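PDB 5UX5: BIFUNCTIONAL PROTEIN Proline utilization A (PutA) from Corynebacterium freiburgense, which oxidises proline to glutamate in two steps, through an FAD-dependent proline dehydrogenase and an NAD-dependent aldehyde dehydrogenase carried on one polypeptide. Local coordinates for residues 294-299 with 374-379; 335-340 with 345-350; 148-153 with 388-393. All coordinates share one frame; numbering follows the deposited sequence.

How the interactions relate
All three contacts belong to the proline dehydrogenase beta/alpha barrel. Interaction 1 lies inside the barrel, where charged side chains from strands 293-298 and 373-378 form a salt-bridge network next to the FAD. Strand 345-350, which runs between those two strands in the sheet, turns other residues outward in interaction 2, a buried, wholly apolar contact with the end of helix 323-337. R346 from that strand reaches D374 of interaction 1. Interaction 3 is at the surface, where an arginine packs on a tyrosine face and on carbonyl oxygens. Its helix 383-393 follows strand 373-378, and V375 packs on V389 and V393.

Interaction 1 (294-299 with 374-379); sequences KIRLVK and DVEMLQ. With FAD (flavin-adenine dinucleotide), chain E.
R296 and E376 are the facing pair of strands 294-298 and 374-378, their CA atoms 8.0 Å apart, while the strand axes come within 8.5 Å at an angle of 47° between their directions. Strand 345-350 lies between the two in the parallel barrel sheet, so side chains alone join them, meeting in the barrel interior. K294 is fully extended and comes at E376 from the opposite direction, so that its NZ meets E376 OE1 almost along the C-O bond at 2.6 Å. The same K294 NZ reaches D374 OD2 at 3.2 Å, on the anti lone pair pointing away from the other oxygen; this oxygen is also salt-bridged to R346. The second carboxylate oxygen, E376 OE2, receives R296 NE at 2.6 Å in a salt bridge whose hydrogen bond is weak and bent. CG and CD of R296 run beside E376 OE2, and the turn at chi3 (-63°) brings NE round to that oxygen. The guanidinium and carboxylate planes stand 62° apart. R296 NH1 then extends to the flavin, 3.1 Å from FAD N5, again with weak hydrogen-bond geometry. Y185 OH bonds to both R296 NH2 and E376 OE1, tying the two groups together a second time. Along the same strand, V298 CG1 packs against the flavin 3.5 Å from FAD C4X. K299, just past the strand end, sends NZ to the pyrophosphate oxygen FAD O2A at 3.0 Å and also pairs with D327. E376 itself lies against the dimethyl edge of the flavin, at C7M. N5 is the atom through which flavins accept hydride; toward it E376 is second-shell, its one carboxylate shared between lysine and arginine, and probably restrains the guanidinium that contacts N5.

Interaction 2 (335-340 with 345-350); sequences DYILRP and VRVGIA
I337 and L338, at the C-terminal end of helix 323-337, pack on V345 and V347 of strand 345-350, the helix-to-strand step of the beta/alpha barrel in which a short turn brings the chain back into the sheet. I337 holds CG1 anti to its own nitrogen (chi1 -155°), which divides its branches between the two valines. I337 CG1 lies 3.9 Å from V345 CG1, with I337 CD1 over the same valine, and I337 CG2 lies 3.4 Å from V347 CG2. V347 CG2 also takes L338 CD2, at 4.0 Å. The chain leaves the helix through an inverse gamma turn centred on L338. R339 folds back on the last helical turn, its NE bonding to D335 O at 3.1 Å with the oxygen in the guanidinium plane. Around this apolar seam, L275 and A279 of helix 271-287 cover I337, while I295 of strand 293-298 lies against V345. From helix 354-367, V357 and A360 meet I349, and R367 of that helix bonds to L338 O.

Interaction 3 (148-153 with 388-393); sequences KGYRLN and AVRQAV
R390 swings its CG anti to the backbone nitrogen (chi1 -167°) and stays extended at chi2, which lays CD over the face of Y150; the bend at chi3 (50°) then turns the guanidinium past the ring toward K148. R390 CD stands 4.0 Å from the centroid of the Y150 ring and 16° off its normal, a CH-pi contact displaced toward the rim, where Y150 CZ is the nearest ring atom to R390 CD at 3.9 Å. The two side chains run at about a right angle to each other, and the guanidinium is steeply inclined to the ring. R390 CD also touches G149 O at 3.3 Å. Beyond it, K148 O lies over one face of the guanidinium, 3.5 Å from R390 NE, at an angle too poor for a hydrogen bond. These carbonyls follow helix 136-147, which ends in a Schellman motif with G149 at positive phi, before the chain enters barrel strand 151-157. The charge of R390 is answered within its own helix, 383-393, by a salt bridge from NH2 to E387, whose other carboxylate oxygen takes a weak hydrogen bond from Y150 OH. Y150 rests against V396 and L398 of strand 396-403, the strand that follows helix 383-393 and pairs with R151 through backbone bonds, while S145 of helix 136-147 also touches its side chain.

Interaction 1 (294-299 with 374-379)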
loop_
_atom_site.group_PDB
_atom_site.type_symbol
_atom_site.label_atom_id
_atom_site.label_comp_id
_atom_site.label_asym_id
_atom_site.label_seq_id
_atom_site.Cartn_x
_atom_site.Cartn_y
_atom_site.Cartn_z
ATOM N N LYS A 294 19.485 -17.893 -24.800
ATOM C CA LYS A 294 18.208 -18.551 -25.065
ATOM C C LYS A 294 17.104 -17.784 -24.372
ATOM O O LYS A 294 17.226 -17.442 -23.196
ATOM C CB LYS A 294 18.166 -20.001 -24.586
ATOM C CG LYS A 294 16.845 -20.695 -24.857
ATOM C CD LYS A 294 16.870 -22.157 -24.440
ATOM C CE LYS A 294 15.521 -22.841 -24.638
ATOM N NZ LYS A 294 15.407 -24.130 -23.917
ATOM N N ILE A 295 16.029 -17.517 -25.097
ATOM C CA ILE A 295 14.850 -16.883 -24.535
ATOM C C ILE A 295 13.765 -17.935 -24.419
ATOM O O ILE A 295 13.491 -18.666 -25.374
ATOM C CB ILE A 295 14.438 -15.674 -25.386
ATOM C CG1 ILE A 295 15.522 -14.609 -25.171
ATOM C CG2 ILE A 295 13.052 -15.160 -24.993
ATOM C CD1 ILE A 295 15.537 -13.491 -26.090
ATOM N N ARG A 296 13.220 -18.083 -23.222
ATOM C CA ARG A 296 12.020 -18.888 -23.032
ATOM C C ARG A 296 10.818 -17.965 -23.205
ATOM O O ARG A 296 10.642 -17.009 -22.434
ATOM C CB ARG A 296 11.995 -19.555 -21.654
ATOM C CG ARG A 296 10.783 -20.473 -21.494
ATOM C CD ARG A 296 10.425 -20.785 -20.056
ATOM N NE ARG A 296 11.482 -21.505 -19.373
ATOM C CZ ARG A 296 11.600 -21.533 -18.058
ATOM N NH1 ARG A 296 10.724 -20.860 -17.328
ATOM N NH2 ARG A 296 12.593 -22.201 -17.484
ATOM N N LEU A 297 10.015 -18.226 -24.226
ATOM C CA LEU A 297 8.805 -17.461 -24.474
ATOM C C LEU A 297 7.657 -18.073 -23.694
ATOM O O LEU A 297 7.311 -19.232 -23.931
ATOM C CB LEU A 297 8.466 -17.479 -25.956
ATOM C CG LEU A 297 9.144 -16.422 -26.788
ATOM C CD1 LEU A 297 8.357 -16.291 -28.070
ATOM C CD2 LEU A 297 9.170 -15.164 -26.008
ATOM N N VAL A 298 7.060 -17.298 -22.783
ATOM C CA VAL A 298 5.864 -17.702 -22.048
ATOM C C VAL A 298 4.789 -16.655 -22.299
ATOM O O VAL A 298 5.069 -15.541 -22.756
ATOM C CB VAL A 298 6.114 -17.870 -20.529
ATOM C CG1 VAL A 298 7.342 -18.767 -20.243
ATOM C CG2 VAL A 298 6.260 -16.521 -19.862
ATOM N N LYS A 299 3.536 -17.024 -22.042
ATOM C CA LYS A 299 2.504 -15.997 -22.199
ATOM C C LYS A 299 2.410 -15.113 -20.960
ATOM O O LYS A 299 2.259 -13.892 -21.087
ATOM C CB LYS A 299 1.156 -16.627 -22.582
ATOM C CG LYS A 299 1.105 -16.985 -24.089
ATOM C CD LYS A 299 -0.102 -17.837 -24.527
ATOM C CE LYS A 299 0.108 -18.359 -25.977
ATOM N NZ LYS A 299 -1.010 -19.186 -26.582
ATOM N N ASP A 374 13.586 -25.218 -29.121
ATOM C CA ASP A 374 13.202 -26.182 -28.111
ATOM C C ASP A 374 11.768 -25.851 -27.732
ATOM O O ASP A 374 11.347 -24.707 -27.871
ATOM C CB ASP A 374 14.112 -26.093 -26.877
ATOM C CG ASP A 374 15.592 -26.295 -27.211
ATOM O OD1 ASP A 374 15.898 -27.020 -28.181
ATOM O OD2 ASP A 374 16.455 -25.731 -26.500
ATOM N N VAL A 375 11.006 -26.850 -27.291
ATOM C CA VAL A 375 9.654 -26.654 -26.760
ATOM C C VAL A 375 9.661 -27.017 -25.284
ATOM O O VAL A 375 10.113 -28.107 -24.908
ATOM C CB VAL A 375 8.607 -27.498 -27.507
ATOM C CG1 VAL A 375 7.282 -27.468 -26.750
ATOM C CG2 VAL A 375 8.438 -27.021 -28.947
ATOM N N GLU A 376 9.159 -26.121 -24.443
ATOM C CA GLU A 376 9.154 -26.345 -23.005
ATOM C C GLU A 376 7.714 -26.511 -22.528
ATOM O O GLU A 376 6.850 -25.711 -22.887
ATOM C CB GLU A 376 9.886 -25.205 -22.290
ATOM C CG GLU A 376 11.284 -24.889 -22.913
ATOM C CD GLU A 376 12.155 -24.007 -22.020
ATOM O OE1 GLU A 376 13.321 -23.704 -22.396
ATOM O OE2 GLU A 376 11.662 -23.615 -20.938
ATOM N N MET A 377 7.457 -27.577 -21.753
ATOM C CA MET A 377 6.119 -27.986 -21.329
ATOM C C MET A 377 6.117 -28.362 -19.848
ATOM O O MET A 377 7.154 -28.349 -19.176
ATOM C CB MET A 377 5.595 -29.153 -22.189
ATOM C CG MET A 377 5.194 -28.780 -23.643
ATOM S SD MET A 377 4.691 -30.154 -24.722
ATOM C CE MET A 377 2.973 -30.375 -24.306
ATOM N N LEU A 378 4.930 -28.695 -19.332
ATOM C CA LEU A 378 4.750 -29.070 -17.930
ATOM C C LEU A 378 4.904 -30.570 -17.747
ATOM O O LEU A 378 4.177 -31.354 -18.369
ATOM C CB LEU A 378 3.386 -28.641 -17.410
ATOM C CG LEU A 378 3.394 -27.144 -17.225
ATOM C CD1 LEU A 378 2.011 -26.721 -16.823
ATOM C CD2 LEU A 378 4.435 -26.800 -16.164
ATOM N N GLN A 379 5.847 -30.961 -16.895
ATOM C CA GLN A 379 6.160 -32.374 -16.731
ATOM C C GLN A 379 4.952 -33.116 -16.209
ATOM O O GLN A 379 4.449 -32.810 -15.130
ATOM C CB GLN A 379 7.348 -32.572 -15.793
ATOM C CG GLN A 379 7.898 -33.975 -15.811
ATOM C CD GLN A 379 7.261 -34.812 -14.761
ATOM O OE1 GLN A 379 6.829 -34.287 -13.739
ATOM N NE2 GLN A 379 7.200 -36.121 -14.985
HETATM P PA FAD E . -3.337 -20.522 -23.213
HETATM O O1A FAD E . -4.800 -20.875 -22.775
HETATM O O2A FAD E . -3.041 -20.347 -24.628
HETATM O O5B FAD E . -2.740 -19.266 -22.698
HETATM C C5B FAD E . -3.145 -18.762 -21.439
HETATM C C4B FAD E . -2.439 -17.441 -21.200
HETATM O O4B FAD E . -3.087 -16.398 -21.868
HETATM C C3B FAD E . -2.408 -17.039 -19.760
HETATM O O3B FAD E . -1.427 -17.636 -18.988
HETATM C C2B FAD E . -2.232 -15.566 -19.849
HETATM O O2B FAD E . -0.897 -15.213 -19.871
HETATM C C1B FAD E . -2.984 -15.219 -21.101
HETATM N N9A FAD E . -4.313 -14.687 -20.836
HETATM C C8A FAD E . -5.460 -15.421 -20.566
HETATM N N7A FAD E . -6.492 -14.582 -20.349
HETATM C C5A FAD E . -6.092 -13.257 -20.481
HETATM C C6A FAD E . -6.738 -12.009 -20.385
HETATM N N6A FAD E . -8.146 -11.854 -20.061
HETATM N N1A FAD E . -6.019 -10.893 -20.587
HETATM C C2A FAD E . -4.681 -10.967 -20.874
HETATM N N3A FAD E . -4.026 -12.166 -20.973
HETATM C C4A FAD E . -4.689 -13.313 -20.787
HETATM N N1 FAD E . 4.948 -18.003 -16.651
HETATM C C2 FAD E . 5.699 -16.852 -16.213
HETATM O O2 FAD E . 5.023 -15.677 -15.983
HETATM N N3 FAD E . 7.073 -16.971 -15.971
HETATM C C4 FAD E . 7.753 -18.171 -16.187
HETATM O O4 FAD E . 9.115 -18.259 -15.955
HETATM C C4X FAD E . 7.021 -19.328 -16.795
HETATM N N5 FAD E . 7.667 -20.493 -17.195
HETATM C C5X FAD E . 6.957 -21.536 -17.806
HETATM C C6 FAD E . 7.603 -22.719 -18.209
HETATM C C7 FAD E . 6.865 -23.735 -18.804
HETATM C C7M FAD E . 7.523 -25.012 -19.236
HETATM C C8 FAD E . 5.518 -23.594 -19.025
HETATM C C8M FAD E . 4.731 -24.689 -19.668
HETATM C C9 FAD E . 4.874 -22.431 -18.628
HETATM C C9A FAD E . 5.590 -21.413 -18.027
HETATM N N10 FAD E . 4.895 -20.227 -17.650
HETATM C C10 FAD E . 5.597 -19.171 -17.030
HETATM C "C1'" FAD E . 3.437 -20.135 -17.849
HETATM C "C2'" FAD E . 2.958 -19.403 -19.074
HETATM O "O2'" FAD E . 3.259 -18.061 -18.932
HETATM C "C3'" FAD E . 1.442 -19.666 -19.201
HETATM O "O3'" FAD E . 0.823 -19.113 -18.105
HETATM C "C4'" FAD E . 0.968 -21.120 -19.308
HETATM O "O4'" FAD E . 1.921 -21.973 -19.833
HETATM C "C5'" FAD E . -0.394 -21.278 -20.021
HETATM O "O5'" FAD E . -0.543 -20.571 -21.247
HETATM P P FAD E . -0.693 -21.278 -22.698
HETATM O O1P FAD E . 0.235 -20.769 -23.865
HETATM O O2P FAD E . -0.597 -22.782 -22.232
HETATM O O3P FAD E . -2.275 -21.520 -22.959
#

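Interaction 2 (335-340 with 345-350)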
loop_
_atom_site.group_PDB
_atom_site.type_symbol
_atom_site.label_atom_id
_atom_site.label_comp_id
_atom_site.label_asym_id
_atom_site.label_seq_id
_atom_site.Cartn_x
_atom_site.Cartn_y
_atom_site.Cartn_z
ATOM N N ASP A 335 7.696 -15.069 -34.473
ATOM C CA ASP A 335 7.964 -14.675 -35.846
ATOM C C ASP A 335 9.294 -13.945 -35.979
ATOM O O ASP A 335 10.070 -14.199 -36.906
ATOM C CB ASP A 335 6.816 -13.764 -36.282
ATOM C CG ASP A 335 6.620 -13.712 -37.768
ATOM O OD1 ASP A 335 7.611 -13.540 -38.516
ATOM O OD2 ASP A 335 5.438 -13.811 -38.166
ATOM N N TYR A 336 9.558 -13.013 -35.070
ATOM C CA TYR A 336 10.720 -12.144 -35.189
ATOM C C TYR A 336 12.015 -12.916 -34.951
ATOM O O TYR A 336 13.026 -12.678 -35.627
ATOM C CB TYR A 336 10.574 -10.995 -34.191
ATOM C CG TYR A 336 11.740 -10.022 -34.069
ATOM C CD1 TYR A 336 12.883 -10.338 -33.341
ATOM C CD2 TYR A 336 11.652 -8.745 -34.614
ATOM C CE1 TYR A 336 13.929 -9.434 -33.220
ATOM C CE2 TYR A 336 12.683 -7.829 -34.489
ATOM C CZ TYR A 336 13.826 -8.177 -33.795
ATOM O OH TYR A 336 14.845 -7.251 -33.682
ATOM N N ILE A 337 11.999 -13.848 -33.997
ATOM C CA ILE A 337 13.236 -14.352 -33.420
ATOM C C ILE A 337 13.677 -15.624 -34.141
ATOM O O ILE A 337 14.877 -15.926 -34.195
ATOM C CB ILE A 337 13.058 -14.571 -31.898
ATOM C CG1 ILE A 337 14.393 -14.501 -31.163
ATOM C CG2 ILE A 337 12.357 -15.868 -31.602
ATOM C CD1 ILE A 337 15.048 -13.172 -31.306
ATOM N N LEU A 338 12.723 -16.372 -34.706
ATOM C CA LEU A 338 13.022 -17.610 -35.434
ATOM C C LEU A 338 13.393 -17.328 -36.896
ATOM O O LEU A 338 12.696 -17.703 -37.841
ATOM C CB LEU A 338 11.851 -18.575 -35.347
ATOM C CG LEU A 338 11.820 -19.414 -34.087
ATOM C CD1 LEU A 338 10.657 -20.363 -34.177
ATOM C CD2 LEU A 338 13.142 -20.164 -33.918
ATOM N N ARG A 339 14.565 -16.722 -37.065
ATOM C CA ARG A 339 15.153 -16.357 -38.344
ATOM C C ARG A 339 16.627 -16.702 -38.312
ATOM O O ARG A 339 17.221 -16.826 -37.234
ATOM C CB ARG A 339 15.046 -14.861 -38.637
ATOM C CG ARG A 339 13.732 -14.351 -38.385
ATOM C CD ARG A 339 13.543 -12.968 -38.918
ATOM N NE ARG A 339 12.122 -12.743 -38.772
ATOM C CZ ARG A 339 11.411 -11.926 -39.504
ATOM N NH1 ARG A 339 11.983 -11.219 -40.462
ATOM N NH2 ARG A 339 10.119 -11.827 -39.262
ATOM N N PRO A 340 17.259 -16.807 -39.480
ATOM C CA PRO A 340 18.722 -16.938 -39.492
ATOM C C PRO A 340 19.415 -15.678 -39.010
ATOM O O PRO A 340 20.483 -15.770 -38.396
ATOM C CB PRO A 340 19.041 -17.265 -40.961
ATOM C CG PRO A 340 17.782 -17.798 -41.509
ATOM C CD PRO A 340 16.662 -17.094 -40.788
ATOM N N VAL A 345 20.222 -16.386 -30.821
ATOM C CA VAL A 345 19.151 -16.438 -29.835
ATOM C C VAL A 345 18.394 -17.737 -30.078
ATOM O O VAL A 345 17.567 -17.821 -30.995
ATOM C CB VAL A 345 18.219 -15.221 -29.924
ATOM C CG1 VAL A 345 17.362 -15.127 -28.665
ATOM C CG2 VAL A 345 19.016 -13.945 -30.111
ATOM N N ARG A 346 18.686 -18.762 -29.283
ATOM C CA ARG A 346 17.830 -19.937 -29.255
ATOM C C ARG A 346 16.536 -19.590 -28.528
ATOM O O ARG A 346 16.454 -18.595 -27.795
ATOM C CB ARG A 346 18.521 -21.100 -28.566
ATOM C CG ARG A 346 19.945 -21.397 -29.087
ATOM C CD ARG A 346 20.393 -22.799 -28.734
ATOM N NE ARG A 346 19.479 -23.776 -29.314
ATOM C CZ ARG A 346 18.608 -24.487 -28.603
ATOM N NH1 ARG A 346 18.536 -24.330 -27.279
ATOM N NH2 ARG A 346 17.805 -25.349 -29.210
ATOM N N VAL A 347 15.510 -20.410 -28.753
ATOM C CA VAL A 347 14.150 -20.099 -28.325
ATOM C C VAL A 347 13.501 -21.315 -27.688
ATOM O O VAL A 347 13.342 -22.354 -28.340
ATOM C CB VAL A 347 13.280 -19.634 -29.498
ATOM C CG1 VAL A 347 12.009 -19.100 -28.988
ATOM C CG2 VAL A 347 14.001 -18.602 -30.292
ATOM N N GLY A 348 13.043 -21.159 -26.450
ATOM C CA GLY A 348 12.143 -22.135 -25.874
ATOM C C GLY A 348 10.707 -21.626 -25.920
ATOM O O GLY A 348 10.370 -20.653 -25.235
ATOM N N ILE A 349 9.866 -22.248 -26.745
ATOM C CA ILE A 349 8.435 -21.957 -26.742
ATOM C C ILE A 349 7.818 -22.728 -25.580
ATOM O O ILE A 349 7.844 -23.962 -25.552
ATOM C CB ILE A 349 7.768 -22.326 -28.083
ATOM C CG1 ILE A 349 7.699 -21.143 -29.057
ATOM C CG2 ILE A 349 6.352 -22.790 -27.874
ATOM C CD1 ILE A 349 8.985 -20.731 -29.617
ATOM N N ALA A 350 7.270 -22.003 -24.613
ATOM C CA ALA A 350 6.708 -22.595 -23.403
ATOM C C ALA A 350 5.196 -22.414 -23.476
ATOM O O ALA A 350 4.661 -21.387 -23.056
ATOM C CB ALA A 350 7.285 -21.964 -22.131
#

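Interaction 3 (148-153 with 388-393)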
loop_
_atom_site.group_PDB
_atom_site.type_symbol
_atom_site.label_atom_id
_atom_site.label_comp_id
_atom_site.label_asym_id
_atom_site.label_seq_id
_atom_site.Cartn_x
_atom_site.Cartn_y
_atom_site.Cartn_z
ATOM N N LYS A 148 13.849 -41.410 -22.383
ATOM C CA LYS A 148 12.754 -41.207 -23.326
ATOM C C LYS A 148 12.977 -39.991 -24.216
ATOM O O LYS A 148 12.087 -39.635 -24.999
ATOM C CB LYS A 148 11.413 -41.075 -22.580
ATOM C CG LYS A 148 10.848 -42.392 -22.025
ATOM C CD LYS A 148 9.398 -42.289 -21.490
ATOM C CE LYS A 148 9.313 -41.783 -20.062
ATOM N NZ LYS A 148 7.908 -41.718 -19.561
ATOM N N GLY A 149 14.135 -39.345 -24.104
ATOM C CA GLY A 149 14.460 -38.232 -24.968
ATOM C C GLY A 149 13.994 -36.875 -24.489
ATOM O O GLY A 149 13.749 -35.988 -25.318
ATOM N N TYR A 150 13.855 -36.684 -23.179
ATOM C CA TYR A 150 13.461 -35.408 -22.610
ATOM C C TYR A 150 14.572 -34.880 -21.710
ATOM O O TYR A 150 15.401 -35.638 -21.205
ATOM C CB TYR A 150 12.173 -35.537 -21.798
ATOM C CG TYR A 150 10.958 -36.005 -22.567
ATOM C CD1 TYR A 150 10.750 -37.361 -22.804
ATOM C CD2 TYR A 150 10.000 -35.099 -23.027
ATOM C CE1 TYR A 150 9.639 -37.808 -23.489
ATOM C CE2 TYR A 150 8.886 -35.534 -23.714
ATOM C CZ TYR A 150 8.712 -36.895 -23.943
ATOM O OH TYR A 150 7.609 -37.358 -24.630
ATOM N N ARG A 151 14.590 -33.566 -21.517
ATOM C CA ARG A 151 15.430 -32.917 -20.521
ATOM C C ARG A 151 14.507 -32.223 -19.508
ATOM O O ARG A 151 13.379 -31.858 -19.839
ATOM C CB ARG A 151 16.430 -31.951 -21.222
ATOM N N LEU A 152 14.950 -32.082 -18.256
ATOM C CA LEU A 152 14.096 -31.585 -17.169
ATOM C C LEU A 152 14.519 -30.187 -16.727
ATOM O O LEU A 152 15.699 -29.940 -16.464
ATOM C CB LEU A 152 14.154 -32.514 -15.952
ATOM C CG LEU A 152 13.521 -33.909 -15.997
ATOM C CD1 LEU A 152 13.350 -34.439 -14.592
ATOM C CD2 LEU A 152 12.196 -33.935 -16.754
ATOM N N ASN A 153 13.561 -29.274 -16.615
ATOM C CA ASN A 153 13.815 -27.968 -16.010
ATOM C C ASN A 153 13.542 -28.119 -14.516
ATOM O O ASN A 153 12.389 -28.204 -14.086
ATOM C CB ASN A 153 12.941 -26.887 -16.654
ATOM C CG ASN A 153 13.035 -25.517 -15.955
ATOM O OD1 ASN A 153 12.298 -24.595 -16.296
ATOM N ND2 ASN A 153 13.943 -25.376 -15.012
ATOM N N ALA A 388 4.153 -36.628 -29.215
ATOM C CA ALA A 388 3.974 -36.201 -30.599
ATOM C C ALA A 388 4.875 -35.015 -30.906
ATOM O O ALA A 388 5.573 -34.992 -31.929
ATOM C CB ALA A 388 2.514 -35.843 -30.867
ATOM N N VAL A 389 4.887 -34.028 -30.006
ATOM C CA VAL A 389 5.718 -32.849 -30.212
ATOM C C VAL A 389 7.187 -33.234 -30.272
ATOM O O VAL A 389 7.931 -32.758 -31.136
ATOM C CB VAL A 389 5.457 -31.812 -29.110
ATOM C CG1 VAL A 389 6.321 -30.595 -29.350
ATOM C CG2 VAL A 389 3.975 -31.431 -29.073
ATOM N N ARG A 390 7.626 -34.104 -29.359
ATOM C CA ARG A 390 9.037 -34.475 -29.312
ATOM C C ARG A 390 9.505 -35.018 -30.654
ATOM O O ARG A 390 10.565 -34.623 -31.158
ATOM C CB ARG A 390 9.293 -35.494 -28.199
ATOM C CG ARG A 390 10.792 -35.668 -27.889
ATOM C CD ARG A 390 11.072 -36.918 -27.067
ATOM N NE ARG A 390 10.438 -38.095 -27.648
ATOM C CZ ARG A 390 11.014 -38.892 -28.541
ATOM N NH1 ARG A 390 12.249 -38.647 -28.955
ATOM N NH2 ARG A 390 10.351 -39.938 -29.019
ATOM N N GLN A 391 8.734 -35.938 -31.241
ATOM C CA GLN A 391 9.131 -36.504 -32.525
ATOM C C GLN A 391 9.289 -35.439 -33.608
ATOM O O GLN A 391 10.088 -35.616 -34.532
ATOM C CB GLN A 391 8.141 -37.580 -32.956
ATOM C CG GLN A 391 8.158 -38.803 -32.059
ATOM C CD GLN A 391 7.035 -39.761 -32.375
ATOM O OE1 GLN A 391 6.144 -39.449 -33.173
ATOM N NE2 GLN A 391 7.082 -40.949 -31.770
ATOM N N ALA A 392 8.555 -34.331 -33.522
ATOM C CA ALA A 392 8.711 -33.281 -34.525
ATOM C C ALA A 392 9.884 -32.376 -34.190
ATOM O O ALA A 392 10.803 -32.205 -34.997
ATOM C CB ALA A 392 7.428 -32.450 -34.644
ATOM N N VAL A 393 9.876 -31.803 -32.985
ATOM C CA VAL A 393 10.805 -30.731 -32.653
ATOM C C VAL A 393 12.155 -31.211 -32.132
ATOM O O VAL A 393 13.108 -30.423 -32.139
ATOM C CB VAL A 393 10.189 -29.770 -31.619
ATOM C CG1 VAL A 393 8.893 -29.119 -32.159
ATOM C CG2 VAL A 393 9.947 -30.489 -30.295
#